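Local coordinates for DyP-type peroxidase (Thermobifida cellulosilytica, PDB 4GS1), which is a haem-containing DyP-type (dye-decolourising) peroxidase that probably uses hydrogen peroxide to oxidise dyes and other organic substrates at its iron porphyrin, at residues L26-R31 and R46-V51; R124-L129 and A234-G239; E263-R268 and D363-Y368. All blocks are in the same frame, centred on the assembly; numbering follows the deposited sequence.

Interaction 1: L26-R31 and R46-V51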
loop_
_atom_site.group_PDB
_atom_site.type_symbol
_atom_site.label_atom_id
_atom_site.label_comp_id
_atom_site.label_asym_id
_atom_site.label_seq_id
_atom_site.Cartn_x
_atom_site.Cartn_y
_atom_site.Cartn_z
ATOM N N LEU B 26 18.709 -7.505 -5.782
ATOM C CA LEU B 26 18.963 -6.747 -4.554
ATOM C C LEU B 26 19.329 -5.282 -4.800
ATOM O O LEU B 26 19.356 -4.485 -3.857
ATOM C CB LEU B 26 20.064 -7.420 -3.721
ATOM C CG LEU B 26 19.635 -8.661 -2.948
ATOM C CD1 LEU B 26 20.812 -9.246 -2.188
ATOM C CD2 LEU B 26 18.506 -8.324 -1.983
ATOM N N ASP B 27 19.600 -4.931 -6.055
ATOM C CA ASP B 27 20.192 -3.629 -6.370
ATOM C C ASP B 27 19.315 -2.427 -6.010
ATOM O O ASP B 27 19.815 -1.438 -5.475
ATOM C CB ASP B 27 20.595 -3.552 -7.843
ATOM C CG ASP B 27 21.591 -2.443 -8.112
ATOM O OD1 ASP B 27 22.532 -2.284 -7.307
ATOM O OD2 ASP B 27 21.435 -1.726 -9.122
ATOM N N MET B 28 18.020 -2.496 -6.307
ATOM C CA MET B 28 17.156 -1.348 -6.053
ATOM C C MET B 28 17.005 -1.074 -4.556
ATOM O O MET B 28 16.914 0.077 -4.132
ATOM C CB MET B 28 15.784 -1.530 -6.723
ATOM C CG MET B 28 15.806 -1.409 -8.250
ATOM S SD MET B 28 16.369 0.211 -8.833
ATOM C CE MET B 28 14.989 1.246 -8.339
ATOM N N ALA B 29 16.992 -2.134 -3.754
ATOM C CA ALA B 29 16.850 -1.977 -2.314
ATOM C C ALA B 29 18.144 -1.463 -1.698
ATOM O O ALA B 29 18.125 -0.752 -0.693
ATOM C CB ALA B 29 16.447 -3.298 -1.675
ATOM N N ARG B 30 19.267 -1.812 -2.319
ATOM C CA ARG B 30 20.587 -1.556 -1.743
ATOM C C ARG B 30 21.148 -0.160 -2.046
ATOM O O ARG B 30 21.812 0.452 -1.199
ATOM C CB ARG B 30 21.570 -2.637 -2.224
ATOM C CG ARG B 30 23.030 -2.224 -2.200
ATOM C CD ARG B 30 23.931 -3.250 -2.895
ATOM N NE ARG B 30 23.945 -3.108 -4.352
ATOM C CZ ARG B 30 24.600 -2.152 -5.009
ATOM N NH1 ARG B 30 25.283 -1.228 -4.346
ATOM N NH2 ARG B 30 24.564 -2.111 -6.333
ATOM N N ARG B 31 20.870 0.350 -3.242
ATOM C CA ARG B 31 21.536 1.558 -3.736
ATOM C C ARG B 31 20.848 2.857 -3.333
ATOM O O ARG B 31 19.653 2.862 -3.020
ATOM C CB ARG B 31 21.600 1.514 -5.260
ATOM C CG ARG B 31 20.223 1.629 -5.895
ATOM C CD ARG B 31 20.236 1.332 -7.388
ATOM N NE ARG B 31 20.416 2.538 -8.195
ATOM C CZ ARG B 31 19.456 3.427 -8.444
ATOM N NH1 ARG B 31 18.238 3.269 -7.935
ATOM N NH2 ARG B 31 19.720 4.486 -9.197
ATOM N N ARG B 46 15.918 3.917 -13.251
ATOM C CA ARG B 46 15.022 2.852 -12.814
ATOM C C ARG B 46 14.034 3.392 -11.791
ATOM O O ARG B 46 14.413 4.112 -10.869
ATOM C CB ARG B 46 15.812 1.682 -12.219
ATOM C CG ARG B 46 16.403 0.747 -13.270
ATOM C CD ARG B 46 17.266 -0.323 -12.622
ATOM N NE ARG B 46 18.454 0.256 -12.000
ATOM C CZ ARG B 46 19.268 -0.402 -11.181
ATOM N NH1 ARG B 46 19.023 -1.670 -10.874
ATOM N NH2 ARG B 46 20.324 0.208 -10.661
ATOM N N ALA B 47 12.761 3.055 -11.955
ATOM C CA ALA B 47 11.748 3.509 -10.998
ATOM C C ALA B 47 11.662 2.562 -9.801
ATOM O O ALA B 47 11.633 1.342 -9.977
ATOM C CB ALA B 47 10.397 3.618 -11.682
ATOM N N PRO B 48 11.616 3.120 -8.574
ATOM C CA PRO B 48 11.462 2.280 -7.380
ATOM C C PRO B 48 10.089 1.625 -7.339
ATOM O O PRO B 48 9.169 2.080 -8.023
ATOM C CB PRO B 48 11.587 3.280 -6.222
ATOM C CG PRO B 48 12.333 4.455 -6.799
ATOM C CD PRO B 48 11.891 4.528 -8.235
ATOM N N ALA B 49 9.943 0.575 -6.535
ATOM C CA ALA B 49 8.702 -0.195 -6.527
ATOM C C ALA B 49 7.515 0.528 -5.888
ATOM O O ALA B 49 6.369 0.162 -6.146
ATOM C CB ALA B 49 8.919 -1.560 -5.850
ATOM N N PHE B 50 7.778 1.531 -5.051
ATOM C CA PHE B 50 6.691 2.225 -4.339
ATOM C C PHE B 50 6.720 3.722 -4.567
ATOM O O PHE B 50 7.795 4.310 -4.731
ATOM C CB PHE B 50 6.762 1.918 -2.831
ATOM C CG PHE B 50 6.690 0.452 -2.534
ATOM C CD1 PHE B 50 5.462 -0.183 -2.416
ATOM C CD2 PHE B 50 7.851 -0.308 -2.423
ATOM C CE1 PHE B 50 5.392 -1.549 -2.181
ATOM C CE2 PHE B 50 7.786 -1.678 -2.191
ATOM C CZ PHE B 50 6.545 -2.294 -2.070
ATOM N N VAL B 51 5.536 4.338 -4.565
ATOM C CA VAL B 51 5.420 5.791 -4.699
ATOM C C VAL B 51 4.341 6.331 -3.766
ATOM O O VAL B 51 3.400 5.625 -3.418
ATOM C CB VAL B 51 5.090 6.214 -6.164
ATOM C CG1 VAL B 51 3.596 5.987 -6.491
ATOM C CG2 VAL B 51 5.466 7.678 -6.413
HETATM O O HOH W 1 16.878 4.710 -9.879
#
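Arg46 reaches from the loop before strand 50-58 to the end of helix 21-30, lying over Met28 on its way to Asp27. Its CB starts against the thioether, 3.7 Å from Met28 SD. Two carbons on, CD lies beside the same sulphur. The bend at chi3 (-66°) then lays NE and CZ across it, with Met28 SD 3.6 Å above one face of the guanidinium, offset toward its rim. At the tip, NH1 and NH2 close end-on around a single oxygen: Arg46 NH2 lies 2.7 Å from Asp27 OD2, and Arg46 NH1 gives the same OD2 a more bent bond of 3.0 Å. Carboxylate and guanidinium are nearly coplanar. Arg31 NE stands 3.4 Å from Arg46 NH2, a like-charge approach that the nearby Asp27 carboxylate would probably ease. Beyond the sulphur, Met28 CE rests 3.8 Å from Pro48 CA. A water accepts from Arg31 NH1 and donates to Arg46 O, adding a second polar link. The arrangement is a surface salt bridge laid over a methionine, joining the N-terminal helix to the lead-in of the first strand of the N-terminal ferredoxin-like domain.

Interaction 2: R124-L129 and A234-G239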
loop_
_atom_site.group_PDB
_atom_site.type_symbol
_atom_site.label_atom_id
_atom_site.label_comp_id
_atom_site.label_asym_id
_atom_site.label_seq_id
_atom_site.Cartn_x
_atom_site.Cartn_y
_atom_site.Cartn_z
ATOM N N ARG B 124 4.159 34.985 -15.061
ATOM C CA ARG B 124 5.240 34.004 -14.978
ATOM C C ARG B 124 4.778 32.625 -15.446
ATOM O O ARG B 124 5.550 31.672 -15.439
ATOM C CB ARG B 124 5.768 33.893 -13.544
ATOM C CG ARG B 124 6.147 35.212 -12.887
ATOM C CD ARG B 124 7.319 35.885 -13.592
ATOM N NE ARG B 124 8.484 35.009 -13.715
ATOM C CZ ARG B 124 9.330 34.732 -12.724
ATOM N NH1 ARG B 124 9.142 35.245 -11.514
ATOM N NH2 ARG B 124 10.363 33.928 -12.944
ATOM N N ARG B 125 3.520 32.526 -15.860
ATOM C CA ARG B 125 2.918 31.227 -16.166
ATOM C C ARG B 125 3.100 30.830 -17.628
ATOM O O ARG B 125 2.515 31.458 -18.511
ATOM C CB ARG B 125 1.430 31.279 -15.823
ATOM C CG ARG B 125 0.733 29.956 -15.858
ATOM C CD ARG B 125 -0.622 30.042 -15.177
ATOM N NE ARG B 125 -1.355 28.793 -15.342
ATOM C CZ ARG B 125 -2.488 28.496 -14.723
ATOM N NH1 ARG B 125 -3.038 29.362 -13.883
ATOM N NH2 ARG B 125 -3.069 27.328 -14.944
ATOM N N PRO B 126 3.910 29.783 -17.893
ATOM C CA PRO B 126 4.117 29.346 -19.277
ATOM C C PRO B 126 2.833 28.785 -19.873
ATOM O O PRO B 126 1.993 28.276 -19.123
ATOM C CB PRO B 126 5.158 28.225 -19.148
ATOM C CG PRO B 126 5.814 28.445 -17.800
ATOM C CD PRO B 126 4.718 29.001 -16.938
ATOM N N ASP B 127 2.670 28.883 -21.191
ATOM C CA ASP B 127 1.505 28.296 -21.851
ATOM C C ASP B 127 1.359 26.806 -21.519
ATOM O O ASP B 127 0.246 26.287 -21.437
ATOM C CB ASP B 127 1.596 28.465 -23.373
ATOM C CG ASP B 127 1.361 29.891 -23.821
ATOM O OD1 ASP B 127 0.915 30.724 -23.004
ATOM O OD2 ASP B 127 1.615 30.175 -25.009
ATOM N N ALA B 128 2.485 26.123 -21.331
ATOM C CA ALA B 128 2.471 24.689 -21.037
ATOM C C ALA B 128 1.841 24.372 -19.683
ATOM O O ALA B 128 1.472 23.223 -19.421
ATOM C CB ALA B 128 3.884 24.111 -21.118
ATOM N N LEU B 129 1.738 25.383 -18.822
ATOM C CA LEU B 129 1.096 25.213 -17.513
ATOM C C LEU B 129 -0.400 25.565 -17.550
ATOM O O LEU B 129 -1.045 25.660 -16.511
ATOM C CB LEU B 129 1.839 26.028 -16.438
ATOM C CG LEU B 129 1.562 25.781 -14.948
ATOM C CD1 LEU B 129 1.551 24.292 -14.626
ATOM C CD2 LEU B 129 2.591 26.498 -14.083
ATOM N N ALA B 234 11.003 31.549 -18.288
ATOM C CA ALA B 234 12.220 30.743 -18.405
ATOM C C ALA B 234 12.588 29.936 -17.157
ATOM O O ALA B 234 13.505 29.113 -17.201
ATOM C CB ALA B 234 13.400 31.621 -18.849
ATOM N N TRP B 235 11.890 30.164 -16.045
ATOM C CA TRP B 235 12.112 29.363 -14.841
ATOM C C TRP B 235 11.826 27.883 -15.080
ATOM O O TRP B 235 12.276 27.031 -14.310
ATOM C CB TRP B 235 11.286 29.884 -13.656
ATOM C CG TRP B 235 9.796 29.806 -13.843
ATOM C CD1 TRP B 235 9.003 30.707 -14.502
ATOM C CD2 TRP B 235 8.917 28.786 -13.342
ATOM N NE1 TRP B 235 7.687 30.301 -14.452
ATOM C CE2 TRP B 235 7.606 29.126 -13.747
ATOM C CE3 TRP B 235 9.108 27.618 -12.593
ATOM C CZ2 TRP B 235 6.494 28.339 -13.429
ATOM C CZ3 TRP B 235 8.004 26.834 -12.281
ATOM C CH2 TRP B 235 6.714 27.200 -12.695
ATOM N N MET B 236 11.081 27.582 -16.142
ATOM C CA MET B 236 10.769 26.191 -16.488
ATOM C C MET B 236 11.665 25.613 -17.584
ATOM O O MET B 236 11.496 24.455 -17.966
ATOM C CB MET B 236 9.292 26.018 -16.879
ATOM C CG MET B 236 8.373 25.660 -15.720
ATOM S SD MET B 236 8.899 24.187 -14.821
ATOM C CE MET B 236 8.553 22.911 -16.034
ATOM N N ASP B 237 12.614 26.401 -18.090
ATOM C CA ASP B 237 13.589 25.871 -19.050
ATOM C C ASP B 237 14.294 24.644 -18.473
ATOM O O ASP B 237 14.849 24.700 -17.373
ATOM C CB ASP B 237 14.642 26.932 -19.406
ATOM C CG ASP B 237 14.089 28.058 -20.266
ATOM O OD1 ASP B 237 12.863 28.108 -20.481
ATOM O OD2 ASP B 237 14.892 28.908 -20.717
ATOM N N GLY B 238 14.258 23.533 -19.204
ATOM C CA GLY B 238 14.907 22.314 -18.747
ATOM C C GLY B 238 14.089 21.496 -17.758
ATOM O O GLY B 238 14.505 20.406 -17.351
ATOM N N GLY B 239 12.927 22.012 -17.363
ATOM C CA GLY B 239 12.060 21.291 -16.438
ATOM C C GLY B 239 11.197 20.274 -17.167
ATOM O O GLY B 239 11.370 20.053 -18.364
HETATM O O HOH W 2 11.515 33.123 -15.367
#
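Trp235 and Pro126 form the apolar centre, their side chains crossing at about a right angle. Pro126 CD sits 4.0 Å from Trp235 CZ2, on the benzene part of the indole, while Leu129 CD2 meets the same carbon at the ring edge, 4.4 Å away. Pro126 also reaches the next residue, its CG lying 4.3 Å from Met236 CG. That methylene in turn lies over one face of the indole of Trp235, toward the rim.

Farther out, the pyrrole side of the indole turns polar. Trp235 NE1 donates to Arg124 O over 2.7 Å in an almost straight bond (175°), with the oxygen in the ring plane and the nitrogen in the carbonyl plane. This short bond satisfies the indole N-H and, with the packing on face and edge, would hold the ring against rotation. Trp235 CG takes the crowded position between its backbone N and carbonyl carbon (chi1 63°), which directs the indole at the 124-129 loop. The Arg124 side chain, bent at chi2 and chi3, folds back to bring NH2 3.8 Å from Trp235 CD1, its guanidinium nearly perpendicular to the indole. A water in the guanidinium plane accepts from Arg124 NH2 at 2.8 Å and, weakly, from Trp235 N. Arg124 NE donates to Ala232 O and NH2 to Asp391 O, so the arginine also links the contact to helix 390-393, near the C terminus. Arg125 turns the other way: its NH2 donates to Leu129 O and forms a salt bridge with Asp131, while NH1 forms one with Glu117.

The contact links a loop of the N-terminal domain to the lead-in of strand 240-249. Tyr241 of that strand and Ala378 of strand 369-379 pack against it, while Leu116 of helix 113-118 touches Arg124, Arg125 and Trp235.

Interaction 3: E263-R268 and D363-Y368. With HEM (protoporphyrin IX containing Fe), chain F.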
loop_
_atom_site.group_PDB
_atom_site.type_symbol
_atom_site.label_atom_id
_atom_site.label_comp_id
_atom_site.label_asym_id
_atom_site.label_seq_id
_atom_site.Cartn_x
_atom_site.Cartn_y
_atom_site.Cartn_z
ATOM N N GLU B 263 -7.178 -8.704 -25.148
ATOM C CA GLU B 263 -6.040 -8.356 -25.996
ATOM C C GLU B 263 -6.452 -7.387 -27.091
ATOM O O GLU B 263 -5.691 -6.483 -27.428
ATOM C CB GLU B 263 -5.396 -9.621 -26.587
ATOM C CG GLU B 263 -4.733 -10.487 -25.499
ATOM C CD GLU B 263 -4.169 -11.800 -26.003
ATOM O OE1 GLU B 263 -4.725 -12.369 -26.969
ATOM O OE2 GLU B 263 -3.172 -12.280 -25.405
ATOM N N ARG B 264 -7.664 -7.549 -27.617
ATOM C CA ARG B 264 -8.160 -6.646 -28.661
ATOM C C ARG B 264 -8.516 -5.252 -28.135
ATOM O O ARG B 264 -8.495 -4.277 -28.894
ATOM C CB ARG B 264 -9.354 -7.263 -29.404
ATOM C CG ARG B 264 -8.974 -8.370 -30.358
ATOM C CD ARG B 264 -10.196 -9.117 -30.875
ATOM N NE ARG B 264 -9.806 -10.418 -31.399
ATOM C CZ ARG B 264 -10.233 -11.584 -30.930
ATOM N NH1 ARG B 264 -11.121 -11.646 -29.941
ATOM N NH2 ARG B 264 -9.791 -12.697 -31.485
ATOM N N VAL B 265 -8.831 -5.141 -26.846
ATOM C CA VAL B 265 -9.060 -3.818 -26.256
ATOM C C VAL B 265 -7.787 -2.965 -26.342
ATOM O O VAL B 265 -7.848 -1.772 -26.649
ATOM C CB VAL B 265 -9.542 -3.924 -24.785
ATOM C CG1 VAL B 265 -9.504 -2.564 -24.098
ATOM C CG2 VAL B 265 -10.958 -4.483 -24.738
ATOM N N ILE B 266 -6.641 -3.592 -26.101
ATOM C CA ILE B 266 -5.355 -2.888 -26.085
ATOM C C ILE B 266 -4.680 -2.870 -27.447
ATOM O O ILE B 266 -4.190 -1.824 -27.897
ATOM C CB ILE B 266 -4.382 -3.544 -25.073
ATOM C CG1 ILE B 266 -4.913 -3.376 -23.644
ATOM C CG2 ILE B 266 -2.980 -2.938 -25.185
ATOM C CD1 ILE B 266 -5.064 -1.910 -23.202
ATOM N N GLY B 267 -4.648 -4.031 -28.098
ATOM C CA GLY B 267 -3.921 -4.189 -29.352
ATOM C C GLY B 267 -2.617 -4.953 -29.186
ATOM O O GLY B 267 -1.810 -4.992 -30.110
ATOM N N ARG B 268 -2.402 -5.556 -28.014
ATOM C CA ARG B 268 -1.205 -6.363 -27.759
ATOM C C ARG B 268 -1.572 -7.635 -27.015
ATOM O O ARG B 268 -2.578 -7.670 -26.314
ATOM C CB ARG B 268 -0.194 -5.575 -26.917
ATOM C CG ARG B 268 0.538 -4.453 -27.663
ATOM C CD ARG B 268 1.451 -3.714 -26.688
ATOM N NE ARG B 268 2.276 -2.658 -27.291
ATOM C CZ ARG B 268 3.498 -2.844 -27.780
ATOM N NH1 ARG B 268 4.038 -4.061 -27.785
ATOM N NH2 ARG B 268 4.185 -1.816 -28.268
ATOM N N ASP B 363 -11.818 4.910 -27.743
ATOM C CA ASP B 363 -10.937 3.878 -27.200
ATOM C C ASP B 363 -11.768 2.828 -26.473
ATOM O O ASP B 363 -12.559 3.159 -25.598
ATOM C CB ASP B 363 -9.968 4.563 -26.236
ATOM C CG ASP B 363 -8.942 3.621 -25.620
ATOM O OD1 ASP B 363 -8.899 2.411 -25.945
ATOM O OD2 ASP B 363 -8.153 4.119 -24.785
ATOM N N ALA B 364 -11.607 1.564 -26.856
ATOM C CA ALA B 364 -12.316 0.466 -26.196
ATOM C C ALA B 364 -12.040 0.428 -24.697
ATOM O O ALA B 364 -12.876 -0.033 -23.917
ATOM C CB ALA B 364 -11.933 -0.868 -26.846
ATOM N N LEU B 365 -10.870 0.916 -24.293
ATOM C CA LEU B 365 -10.511 0.954 -22.874
ATOM C C LEU B 365 -11.376 1.937 -22.080
ATOM O O LEU B 365 -11.474 1.832 -20.852
ATOM C CB LEU B 365 -9.032 1.317 -22.730
ATOM C CG LEU B 365 -8.349 1.109 -21.387
ATOM C CD1 LEU B 365 -8.458 -0.347 -20.916
ATOM C CD2 LEU B 365 -6.877 1.533 -21.519
ATOM N N ASN B 366 -12.019 2.882 -22.767
ATOM C CA ASN B 366 -12.870 3.854 -22.066
ATOM C C ASN B 366 -13.940 3.167 -21.225
ATOM O O ASN B 366 -14.281 3.624 -20.125
ATOM C CB ASN B 366 -13.567 4.806 -23.058
ATOM C CG ASN B 366 -12.617 5.825 -23.681
ATOM O OD1 ASN B 366 -11.515 6.057 -23.183
ATOM N ND2 ASN B 366 -13.057 6.452 -24.770
ATOM N N ARG B 367 -14.483 2.069 -21.740
ATOM C CA ARG B 367 -15.591 1.412 -21.064
ATOM C C ARG B 367 -15.151 0.618 -19.840
ATOM O O ARG B 367 -15.992 0.126 -19.092
ATOM C CB ARG B 367 -16.366 0.507 -22.038
ATOM C CG ARG B 367 -16.853 1.253 -23.273
ATOM C CD ARG B 367 -17.890 0.456 -24.050
ATOM N NE ARG B 367 -18.421 1.235 -25.172
ATOM C CZ ARG B 367 -17.851 1.288 -26.373
ATOM N NH1 ARG B 367 -18.391 2.027 -27.333
ATOM N NH2 ARG B 367 -16.732 0.609 -26.609
ATOM N N TYR B 368 -13.843 0.516 -19.628
ATOM C CA TYR B 368 -13.322 -0.257 -18.500
ATOM C C TYR B 368 -12.561 0.589 -17.498
ATOM O O TYR B 368 -11.926 0.057 -16.587
ATOM C CB TYR B 368 -12.443 -1.413 -19.006
ATOM C CG TYR B 368 -13.242 -2.389 -19.830
ATOM C CD1 TYR B 368 -14.023 -3.358 -19.222
ATOM C CD2 TYR B 368 -13.227 -2.334 -21.217
ATOM C CE1 TYR B 368 -14.780 -4.251 -19.984
ATOM C CE2 TYR B 368 -13.976 -3.218 -21.981
ATOM C CZ TYR B 368 -14.749 -4.172 -21.355
ATOM O OH TYR B 368 -15.496 -5.055 -22.105
HETATM C CHA HEM F . 0.181 2.139 -24.352
HETATM C CHB HEM F . -2.548 0.548 -20.681
HETATM C CHC HEM F . -4.278 5.030 -19.959
HETATM C CHD HEM F . -1.239 6.722 -23.353
HETATM C C1A HEM F . -0.432 1.331 -23.435
HETATM C C2A HEM F . -0.251 -0.098 -23.352
HETATM C C3A HEM F . -1.009 -0.534 -22.336
HETATM C C4A HEM F . -1.678 0.601 -21.749
HETATM C CMA HEM F . -1.155 -1.995 -21.844
HETATM C CAA HEM F . 0.662 -0.930 -24.292
HETATM C CBA HEM F . 2.074 -1.122 -23.712
HETATM C CGA HEM F . 2.879 0.149 -23.713
HETATM O O1A HEM F . 3.372 0.556 -24.808
HETATM O O2A HEM F . 3.049 0.750 -22.622
HETATM C C1B HEM F . -3.263 1.614 -20.184
HETATM C C2B HEM F . -4.261 1.531 -19.141
HETATM C C3B HEM F . -4.756 2.763 -18.941
HETATM C C4B HEM F . -4.072 3.670 -19.845
HETATM C CMB HEM F . -4.656 0.200 -18.456
HETATM C CAB HEM F . -5.832 3.237 -17.930
HETATM C CBB HEM F . -6.115 2.567 -16.795
HETATM C C1C HEM F . -3.604 5.878 -20.820
HETATM C C2C HEM F . -3.804 7.315 -20.950
HETATM C C3C HEM F . -2.948 7.782 -21.881
HETATM C C4C HEM F . -2.209 6.647 -22.381
HETATM C CMC HEM F . -4.804 8.126 -20.096
HETATM C CAC HEM F . -2.719 9.218 -22.429
HETATM C CBC HEM F . -3.607 10.213 -22.363
HETATM C C1D HEM F . -0.580 5.654 -23.903
HETATM C C2D HEM F . 0.450 5.768 -24.908
HETATM C C3D HEM F . 0.877 4.349 -25.227
HETATM C C4D HEM F . 0.085 3.504 -24.368
HETATM C CMD HEM F . 1.006 7.056 -25.560
HETATM C CAD HEM F . 1.951 3.927 -26.241
HETATM C CBD HEM F . 1.359 3.927 -27.652
HETATM C CGD HEM F . 2.459 3.549 -28.619
HETATM O O1D HEM F . 2.573 2.340 -28.963
HETATM O O2D HEM F . 3.245 4.445 -29.026
HETATM N NA HEM F . -1.308 1.745 -22.446
HETATM N NB HEM F . -3.173 2.934 -20.599
HETATM N NC HEM F . -2.628 5.493 -21.728
HETATM N ND HEM F . -0.766 4.302 -23.601
HETATM FE FE HEM F . -2.036 3.610 -22.174
#
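Val265 supplies most of the apolar contact, with both of its methyls engaged. CG1, anti to the backbone N (chi1 168°), comes down on the turn at Ala364 and Leu365: Val265 CG1 lies 3.7 Å from Leu365 N and 4.0 Å from Ala364 CB. The other branch, CG2, approaches the Tyr368 ring at CE2. Next along the helix, Ile266 swings its CD1 back to within 4.2 Å of Leu365 CD2. No hydrogen bond spans the two segments.

Polar bonds instead shape the 363-368 turn from within. Asp363 OD1 accepts from Leu365 N at 3.0 Å, from well above the carboxylate plane, making an Asx turn; its other oxygen, OD2, is hydrogen-bonded to His303 ND1. Both carboxylate oxygens are thus engaged.

Contacts with the haem form a third group. Leu365, Ile266 and Arg268 all belong to its pocket. Leu365 CD2 sits over the face of pyrrole B, 3.5 Å from haem C2B, and Ile266 CG2 lies 3.9 Å from the haem methyl CMA. The extended Arg268 chain runs beside a propionate, its CD 3.8 Å from haem CAA, while NH1 donates to the carbonyls of Gly273 and Glu281. An alanine at Arg268 would probably open a gap beside the propionate arm and leave those two carbonyls without this donor.

Around the contact, helix 303-307 packs on Ile266, Asp363 and Leu365, and Trp254 of helix 251-256 touches Val265 and meets the Tyr368 ring edge-to-face. The end of helix 259-266 is thereby set beside the link between helix 351-360 and strand 369-379, on the side of the haem where Asp363 and its partner His303 lie.

How the interactions relate
From the N terminus, interaction 1 closes first, a short loop of 14 residues without helix or strand. Interaction 2 follows, spanning 104 residues and joining a loop of the N-terminal domain to the approach to strand 240-249, the first strand of the second four-stranded sheet. Interaction 3 opens after that and spans 94 residues within the C-terminal half, beside the haem. The three loops run in series, neither nesting nor crossing, and their centres stand 30 to 34 Å apart. Interaction 2 thus bridges the two ferredoxin-like halves, while interaction 1 ties the N-terminal helix to the start of strand 50-58 and interaction 3 ties helix 259-266 to the loop leading into strand 369-379.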